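Local coordinates for protein DNA photolyase (Agrobacterium tumefaciens, PDB 4U63) that probably repairs cyclobutane pyrimidine dimers in UV-damaged DNA with light, using a flavin (FAD) as cofactor and a methenyl folate as antenna chromophore, at residues R119-P123 with T124-T128; P311-E315 with K316-D320; D434-R437 with R438-E442. All blocks are in the same frame, centred on the assembly; numbering follows the deposited sequence.

Interaction 1: R119-P123 with T124-T128; sequences RRYDP and TGMAT. With SO4 (sulfate ion), chain D; SO4 (sulfate ion), chain E.
Asp122 OD2 accepts from Gly125 N at 2.9 Å, the capping bond of an N-cap aspartate. The donor comes from above the carboxylate, 51° out of its plane. The same oxygen also accepts a hydrogen bond from a water at 2.7 Å, and that water also bonds Thr124 OG1. The torsion (chi1 62°) sets Asp122 CG between the backbone N and the carbonyl carbon, which folds the carboxylate back over the first turn, where a negative charge would suit the helix dipole. Behind the cap the helical bonds start at once, Met126 N to Asp122 O at 2.9 Å and Ala127 N to Pro123 O.

Arg120 runs its extended chain past Gly125, whose CA lies over one face of the guanidinium. NE gives a weak bond to Gly125 O at 3.2 Å, and NH2 rests against Thr128 CG2; the stronger holds on this group are salt bridges to Asp129 and Glu60. Met126 is bent at chi2 and chi3, so that its methyl CE comes 3.9 Å from Tyr121 CD2 and 3.4 Å from Arg120 O. Tyr121 OH in turn bonds Glu153.

Arg119 leads away to two sulfates, probably from the crystallisation liquor. NH2 bonds O1 of the chain D ion at 2.7 Å and O4 of the chain E ion at 3.0 Å, while NE holds Ser145 OG. The whole turn joins the end of strand 114-118 to helix 123-138 in the parallel five-stranded sheet domain, with Arg119 backbone-bonded to Phe146 of the adjacent edge strand 142-146.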
loop_
_atom_site.group_PDB
_atom_site.type_symbol
_atom_site.label_atom_id
_atom_site.label_comp_id
_atom_site.label_asym_id
_atom_site.label_seq_id
_atom_site.Cartn_x
_atom_site.Cartn_y
_atom_site.Cartn_z
ATOM N N ARG A 119 -4.539 2.554 16.538
ATOM C CA ARG A 119 -4.144 1.157 16.412
ATOM C C ARG A 119 -3.588 0.888 15.024
ATOM O O ARG A 119 -4.035 1.492 14.025
ATOM C CB ARG A 119 -5.336 0.235 16.661
ATOM C CG ARG A 119 -5.819 0.252 18.081
ATOM C CD ARG A 119 -7.157 -0.440 18.213
ATOM N NE ARG A 119 -7.732 -0.163 19.521
ATOM C CZ ARG A 119 -9.024 -0.254 19.823
ATOM N NH1 ARG A 119 -9.927 -0.617 18.906
ATOM N NH2 ARG A 119 -9.419 0.027 21.061
ATOM N N ARG A 120 -2.594 0.014 14.985
ATOM C CA ARG A 120 -2.040 -0.500 13.743
ATOM C C ARG A 120 -2.236 -1.987 13.822
ATOM O O ARG A 120 -2.008 -2.593 14.862
ATOM C CB ARG A 120 -0.573 -0.112 13.552
ATOM C CG ARG A 120 0.369 -0.536 14.659
ATOM C CD ARG A 120 1.733 0.083 14.457
ATOM N NE ARG A 120 2.579 -0.054 15.639
ATOM C CZ ARG A 120 3.838 0.377 15.727
ATOM N NH1 ARG A 120 4.423 0.981 14.696
ATOM N NH2 ARG A 120 4.518 0.206 16.857
ATOM N N TYR A 121 -2.667 -2.576 12.722
ATOM C CA TYR A 121 -3.196 -3.923 12.760
ATOM C C TYR A 121 -2.289 -4.975 12.146
ATOM O O TYR A 121 -2.644 -6.138 12.136
ATOM C CB TYR A 121 -4.568 -3.940 12.120
ATOM C CG TYR A 121 -5.614 -3.172 12.906
ATOM C CD1 TYR A 121 -5.820 -1.819 12.691
ATOM C CD2 TYR A 121 -6.405 -3.801 13.849
ATOM C CE1 TYR A 121 -6.778 -1.111 13.395
ATOM C CE2 TYR A 121 -7.362 -3.102 14.564
ATOM C CZ TYR A 121 -7.546 -1.755 14.328
ATOM O OH TYR A 121 -8.496 -1.053 15.020
ATOM N N ASP A 122 -1.130 -4.569 11.637
ATOM C CA ASP A 122 -0.091 -5.531 11.293
ATOM C C ASP A 122 0.368 -6.196 12.597
ATOM O O ASP A 122 0.646 -5.500 13.579
ATOM C CB ASP A 122 1.080 -4.877 10.550
ATOM C CG ASP A 122 1.788 -3.824 11.370
ATOM O OD1 ASP A 122 1.229 -2.723 11.559
ATOM O OD2 ASP A 122 2.917 -4.092 11.819
ATOM N N PRO A 123 0.427 -7.539 12.628
ATOM C CA PRO A 123 0.757 -8.202 13.895
ATOM C C PRO A 123 2.035 -7.717 14.616
ATOM O O PRO A 123 2.007 -7.609 15.838
ATOM C CB PRO A 123 0.867 -9.669 13.490
ATOM C CG PRO A 123 -0.130 -9.805 12.384
ATOM C CD PRO A 123 -0.006 -8.519 11.609
ATOM N N THR A 124 3.120 -7.421 13.889
ATOM C CA THR A 124 4.360 -6.967 14.546
ATOM C C THR A 124 4.174 -5.623 15.257
ATOM O O THR A 124 4.585 -5.474 16.414
ATOM C CB THR A 124 5.556 -6.876 13.578
ATOM O OG1 THR A 124 5.240 -6.011 12.485
ATOM C CG2 THR A 124 5.932 -8.259 13.051
ATOM N N GLY A 125 3.553 -4.661 14.581
ATOM C CA GLY A 125 3.260 -3.357 15.185
ATOM C C GLY A 125 2.280 -3.456 16.347
ATOM O O GLY A 125 2.443 -2.776 17.357
ATOM N N MET A 126 1.253 -4.300 16.197
ATOM C CA MET A 126 0.268 -4.509 17.256
ATOM C C MET A 126 0.944 -5.117 18.500
ATOM O O MET A 126 0.640 -4.725 19.627
ATOM C CB MET A 126 -0.888 -5.384 16.749
ATOM C CG MET A 126 -2.027 -5.612 17.746
ATOM S SD MET A 126 -2.888 -4.130 18.341
ATOM C CE MET A 126 -4.170 -3.916 17.101
ATOM N N ALA A 127 1.869 -6.052 18.292
ATOM C CA ALA A 127 2.597 -6.671 19.403
ATOM C C ALA A 127 3.510 -5.668 20.114
ATOM O O ALA A 127 3.588 -5.656 21.345
ATOM C CB ALA A 127 3.403 -7.869 18.915
ATOM N N THR A 128 4.200 -4.838 19.330
ATOM C CA THR A 128 5.016 -3.747 19.870
ATOM C C THR A 128 4.169 -2.822 20.749
ATOM O O THR A 128 4.552 -2.487 21.862
ATOM C CB THR A 128 5.660 -2.943 18.723
ATOM O OG1 THR A 128 6.597 -3.781 18.030
ATOM C CG2 THR A 128 6.378 -1.709 19.236
HETATM S S SO4 D . -13.080 -0.057 21.078
HETATM O O1 SO4 D . -11.931 -0.448 21.916
HETATM O O2 SO4 D . -13.744 1.120 21.673
HETATM O O3 SO4 D . -14.037 -1.179 21.029
HETATM O O4 SO4 D . -12.628 0.267 19.706
HETATM S S SO4 E . -7.148 0.448 24.601
HETATM O O1 SO4 E . -7.075 -0.307 25.866
HETATM O O2 SO4 E . -7.292 1.892 24.851
HETATM O O3 SO4 E . -5.901 0.185 23.853
HETATM O O4 SO4 E . -8.321 -0.006 23.825
HETATM O O HOH W 1 4.416 -5.199 9.815
#

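Interaction 2: P311-E315 with K316-D320; sequences PELGE and KNWND
Glu312 O is gripped by two backbone amides, Lys316 N at 2.8 Å and Glu315 N at 2.9 Å. The first is nearly straight, with an N-H...O angle of 173°, and closes a single turn of chain on this one carbonyl.

The turn sets Glu312 and Lys316 four residues apart with their side chains lying alongside each other and pointing the same way. Each has CG anti to its own carbonyl carbon (chi1 -63° and -66°), and each chain then extends, which brings the charged ends together: in the conformer modelled here, Glu312 OE2 meets Lys316 NZ at 2.9 Å in a salt bridge whose hydrogen bond is weak. Lysine methylenes CD and CE pack against the same carboxylate. Both residues are exposed, so solvent probably screens this pair.

On the buried side, Leu313 CD1 comes within 4.0 Å of Trp318 CE3, the two side chains crossing at a slant. Leu313 also packs on Ala400 and Ala401 of helix 398-407, and the indole meets the ring of Phe310. Gln404 of that helix ties the segment down: NE2 bonds the carbonyls of Leu313 and Lys316, and OE1 accepts from Trp318 N.

With Glu312 O accepting from both the i+3 and i+4 amides, this is a tight turn with a Glu-Lys ion pair alongside, in the connection between helices 287-309 and 331-338 of the FAD-binding region.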
loop_
_atom_site.group_PDB
_atom_site.type_symbol
_atom_site.label_atom_id
_atom_site.label_comp_id
_atom_site.label_asym_id
_atom_site.label_seq_id
_atom_site.Cartn_x
_atom_site.Cartn_y
_atom_site.Cartn_z
ATOM N N PRO A 311 0.085 -14.338 10.580
ATOM C CA PRO A 311 1.114 -13.290 10.653
ATOM C C PRO A 311 2.338 -13.509 9.765
ATOM O O PRO A 311 3.012 -12.530 9.426
ATOM C CB PRO A 311 1.499 -13.291 12.134
ATOM C CG PRO A 311 0.253 -13.738 12.816
ATOM C CD PRO A 311 -0.299 -14.808 11.922
ATOM N N GLU A 312 2.613 -14.764 9.389
ATOM C CA GLU A 312 3.743 -15.103 8.527
ATOM C C GLU A 312 3.399 -15.004 7.025
ATOM O O GLU A 312 4.123 -15.528 6.184
ATOM C CB GLU A 312 4.265 -16.509 8.895
ATOM C CG GLU A 312 4.805 -16.595 10.318
ATOM C CD GLU A 312 5.042 -18.021 10.792
ATOM O OE1 GLU A 312 4.083 -18.836 10.821
ATOM O OE2 GLU A 312 6.193 -18.334 11.152
ATOM N N LEU A 313 2.299 -14.307 6.693
ATOM C CA LEU A 313 1.830 -14.141 5.301
ATOM C C LEU A 313 2.903 -13.667 4.313
ATOM O O LEU A 313 2.892 -14.062 3.143
ATOM C CB LEU A 313 0.633 -13.178 5.260
ATOM C CG LEU A 313 -0.186 -13.075 3.981
ATOM C CD1 LEU A 313 -0.906 -14.380 3.675
ATOM C CD2 LEU A 313 -1.183 -11.925 4.095
ATOM N N GLY A 314 3.827 -12.833 4.773
ATOM C CA GLY A 314 4.907 -12.359 3.901
ATOM C C GLY A 314 6.132 -13.251 3.760
ATOM O O GLY A 314 6.998 -12.964 2.929
ATOM N N GLU A 315 6.218 -14.320 4.558
ATOM C CA GLU A 315 7.410 -15.195 4.576
ATOM C C GLU A 315 7.152 -16.705 4.439
ATOM O O GLU A 315 8.029 -17.424 3.955
ATOM C CB GLU A 315 8.222 -14.933 5.850
ATOM C CG GLU A 315 9.417 -15.859 6.034
ATOM C CD GLU A 315 10.329 -15.913 4.820
ATOM O OE1 GLU A 315 10.639 -14.849 4.238
ATOM O OE2 GLU A 315 10.744 -17.033 4.453
ATOM N N LYS A 316 5.985 -17.193 4.863
ATOM C CA LYS A 316 5.665 -18.626 4.755
ATOM C C LYS A 316 4.463 -18.852 3.854
ATOM O O LYS A 316 3.536 -18.043 3.839
ATOM C CB LYS A 316 5.383 -19.227 6.134
ATOM C CG LYS A 316 6.582 -19.257 7.068
ATOM C CD LYS A 316 6.317 -20.210 8.228
ATOM C CE LYS A 316 7.494 -20.284 9.183
ATOM N NZ LYS A 316 7.126 -20.987 10.445
ATOM N N ASN A 317 4.480 -19.952 3.102
ATOM C CA ASN A 317 3.352 -20.292 2.245
ATOM C C ASN A 317 2.104 -20.512 3.095
ATOM O O ASN A 317 2.139 -21.237 4.102
ATOM C CB ASN A 317 3.616 -21.558 1.430
ATOM C CG ASN A 317 4.785 -21.411 0.465
ATOM O OD1 ASN A 317 4.831 -20.470 -0.317
ATOM N ND2 ASN A 317 5.721 -22.331 0.519
ATOM N N TRP A 318 1.000 -19.896 2.692
ATOM C CA TRP A 318 -0.293 -20.184 3.328
ATOM C C TRP A 318 -0.623 -21.685 3.202
ATOM O O TRP A 318 -1.093 -22.317 4.160
ATOM C CB TRP A 318 -1.388 -19.320 2.706
ATOM C CG TRP A 318 -2.761 -19.561 3.237
ATOM C CD1 TRP A 318 -3.581 -20.622 2.962
ATOM C CD2 TRP A 318 -3.490 -18.709 4.112
ATOM N NE1 TRP A 318 -4.772 -20.490 3.632
ATOM C CE2 TRP A 318 -4.744 -19.325 4.349
ATOM C CE3 TRP A 318 -3.205 -17.492 4.740
ATOM C CZ2 TRP A 318 -5.715 -18.755 5.178
ATOM C CZ3 TRP A 318 -4.178 -16.919 5.573
ATOM C CH2 TRP A 318 -5.418 -17.558 5.782
ATOM N N ASN A 319 -0.372 -22.241 2.016
ATOM C CA ASN A 319 -0.535 -23.657 1.751
ATOM C C ASN A 319 0.840 -24.291 1.827
ATOM O O ASN A 319 1.674 -24.089 0.933
ATOM C CB ASN A 319 -1.163 -23.842 0.373
ATOM C CG ASN A 319 -1.514 -25.285 0.061
ATOM O OD1 ASN A 319 -0.930 -26.235 0.607
ATOM N ND2 ASN A 319 -2.471 -25.464 -0.847
ATOM N N ASP A 320 1.091 -25.055 2.891
ATOM C CA ASP A 320 2.425 -25.637 3.108
ATOM C C ASP A 320 2.805 -26.738 2.109
ATOM O O ASP A 320 3.946 -27.175 2.096
ATOM C CB ASP A 320 2.617 -26.117 4.564
ATOM C CG ASP A 320 1.677 -27.250 4.965
ATOM O OD1 ASP A 320 0.948 -27.793 4.110
ATOM O OD2 ASP A 320 1.680 -27.597 6.164
#

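Interaction 3: D434-R437 with R438-E442; sequences DYVR and RFVPE
Phe439 turns its ring edge toward the face of Tyr435, an offset edge-to-face pair with centroids 5.2 Å apart and planes at 63°. Phe439 CD2 sits 3.7 Å above the tyrosine ring, displaced toward its rim, and CE2 approaches Tyr435 CE1 at 3.6 Å. The first torsions bring the rings together from successive turns: Tyr435 has CG anti to its backbone N (chi1 178°), whereas Phe439 has CG anti to its carbonyl carbon (chi1 -64°). On one face of the phenylalanine ring lies Arg438 CG.

Beneath the rings the helix runs out. Phe439 N still reaches Tyr435 O at 3.3 Å, and Val440 N bonds Val436 O at 2.6 Å, but Val440 is the first residue to leave helical angles. Pro441, with no amide proton to give, offers its CA-H to Arg437 O at 3.4 Å instead.

Helix 345-357 covers the aromatic pair, through Ile346, Ala349, Gln353 and Gln356. Arg437 holds Asp434 in a salt bridge and gives NH2 to Asp432 O. The chemistry therefore divides: apolar ring contact faces the neighbouring helix, where Tyr435 OH bonds Gln353, while charged groups line the more exposed side.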
loop_
_atom_site.group_PDB
_atom_site.type_symbol
_atom_site.label_atom_id
_atom_site.label_comp_id
_atom_site.label_asym_id
_atom_site.label_seq_id
_atom_site.Cartn_x
_atom_site.Cartn_y
_atom_site.Cartn_z
ATOM N N ASP A 434 -1.680 1.074 -26.039
ATOM C CA ASP A 434 -1.410 2.415 -25.488
ATOM C C ASP A 434 -0.605 2.405 -24.194
ATOM O O ASP A 434 0.255 3.244 -23.996
ATOM C CB ASP A 434 -2.717 3.188 -25.281
ATOM C CG ASP A 434 -3.406 3.525 -26.590
ATOM O OD1 ASP A 434 -2.746 3.483 -27.652
ATOM O OD2 ASP A 434 -4.615 3.829 -26.560
ATOM N N TYR A 435 -0.893 1.464 -23.306
ATOM C CA TYR A 435 -0.107 1.332 -22.069
ATOM C C TYR A 435 1.334 0.913 -22.389
ATOM O O TYR A 435 2.278 1.472 -21.846
ATOM C CB TYR A 435 -0.769 0.337 -21.140
ATOM C CG TYR A 435 -0.052 0.040 -19.841
ATOM C CD1 TYR A 435 -0.100 0.927 -18.764
ATOM C CD2 TYR A 435 0.648 -1.154 -19.674
ATOM C CE1 TYR A 435 0.538 0.632 -17.558
ATOM C CE2 TYR A 435 1.289 -1.453 -18.485
ATOM C CZ TYR A 435 1.232 -0.562 -17.429
ATOM O OH TYR A 435 1.860 -0.872 -16.246
ATOM N N VAL A 436 1.493 -0.062 -23.285
ATOM C CA VAL A 436 2.832 -0.502 -23.702
ATOM C C VAL A 436 3.636 0.637 -24.331
ATOM O O VAL A 436 4.791 0.829 -23.987
ATOM C CB VAL A 436 2.758 -1.710 -24.657
ATOM C CG1 VAL A 436 4.076 -1.933 -25.390
ATOM C CG2 VAL A 436 2.352 -2.962 -23.879
ATOM N N ARG A 437 3.016 1.376 -25.244
ATOM C CA ARG A 437 3.675 2.515 -25.903
ATOM C C ARG A 437 4.084 3.618 -24.927
ATOM O O ARG A 437 5.097 4.297 -25.148
ATOM C CB ARG A 437 2.783 3.108 -27.001
ATOM C CG ARG A 437 2.618 2.186 -28.191
ATOM C CD ARG A 437 2.066 2.891 -29.415
ATOM N NE ARG A 437 1.698 1.879 -30.410
ATOM C CZ ARG A 437 0.513 1.273 -30.467
ATOM N NH1 ARG A 437 0.279 0.348 -31.397
ATOM N NH2 ARG A 437 -0.450 1.591 -29.604
ATOM N N ARG A 438 3.303 3.791 -23.863
ATOM C CA ARG A 438 3.592 4.793 -22.839
ATOM C C ARG A 438 4.875 4.477 -22.093
ATOM O O ARG A 438 5.707 5.359 -21.880
ATOM C CB ARG A 438 2.429 4.882 -21.855
ATOM C CG ARG A 438 2.592 5.901 -20.734
ATOM C CD ARG A 438 1.278 6.060 -19.990
ATOM N NE ARG A 438 0.245 6.586 -20.886
ATOM C CZ ARG A 438 -1.056 6.284 -20.844
ATOM N NH1 ARG A 438 -1.554 5.430 -19.942
ATOM N NH2 ARG A 438 -1.875 6.843 -21.732
ATOM N N PHE A 439 5.036 3.218 -21.704
ATOM C CA PHE A 439 6.191 2.800 -20.892
ATOM C C PHE A 439 7.299 2.052 -21.621
ATOM O O PHE A 439 8.377 1.882 -21.062
ATOM C CB PHE A 439 5.680 2.009 -19.696
ATOM C CG PHE A 439 4.831 2.835 -18.773
ATOM C CD1 PHE A 439 5.415 3.799 -17.975
ATOM C CD2 PHE A 439 3.455 2.675 -18.729
ATOM C CE1 PHE A 439 4.657 4.580 -17.132
ATOM C CE2 PHE A 439 2.678 3.454 -17.887
ATOM C CZ PHE A 439 3.276 4.412 -17.086
ATOM N N VAL A 440 7.040 1.621 -22.854
ATOM C CA VAL A 440 8.051 1.020 -23.712
ATOM C C VAL A 440 7.997 1.816 -25.039
ATOM O O VAL A 440 7.583 1.283 -26.081
ATOM C CB VAL A 440 7.802 -0.494 -23.922
ATOM C CG1 VAL A 440 9.035 -1.156 -24.517
ATOM C CG2 VAL A 440 7.420 -1.175 -22.606
ATOM N N PRO A 441 8.409 3.108 -24.996
ATOM C CA PRO A 441 8.285 3.998 -26.157
ATOM C C PRO A 441 9.107 3.584 -27.373
ATOM O O PRO A 441 8.788 3.988 -28.474
ATOM C CB PRO A 441 8.770 5.350 -25.615
ATOM C CG PRO A 441 9.711 4.988 -24.524
ATOM C CD PRO A 441 9.064 3.803 -23.869
ATOM N N GLU A 442 10.145 2.785 -27.182
ATOM C CA GLU A 442 10.885 2.225 -28.319
ATOM C C GLU A 442 10.027 1.333 -29.240
ATOM O O GLU A 442 10.407 1.086 -30.374
ATOM C CB GLU A 442 12.112 1.444 -27.854
ATOM C CG GLU A 442 11.822 0.258 -26.952
ATOM C CD GLU A 442 11.896 0.607 -25.484
ATOM O OE1 GLU A 442 11.250 1.596 -25.071
ATOM O OE2 GLU A 442 12.592 -0.114 -24.744
#

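The three local contacts follow one another along the chain, and only interactions 1 and 2 touch: Pro123 CG packs on Pro311 CB at 3.9 Å, and the centres of the two interactions are about 17 Å apart. The touch brings the photolyase-family part of the chain, with its parallel sheet, against the FAD-binding part. Interaction 3 lies in the same FAD-binding part as interaction 2, yet their nearest atoms are about 23 Å apart, and it lies across the chain's centre from interaction 1. All three stand back from the flavin: the side chains of Asp122, Leu313 and Tyr435 are about 12, 10 and 10 Å from FAD. Interaction 3 is also about 11 Å, at the Phe439 side chain, from the methenyl folate.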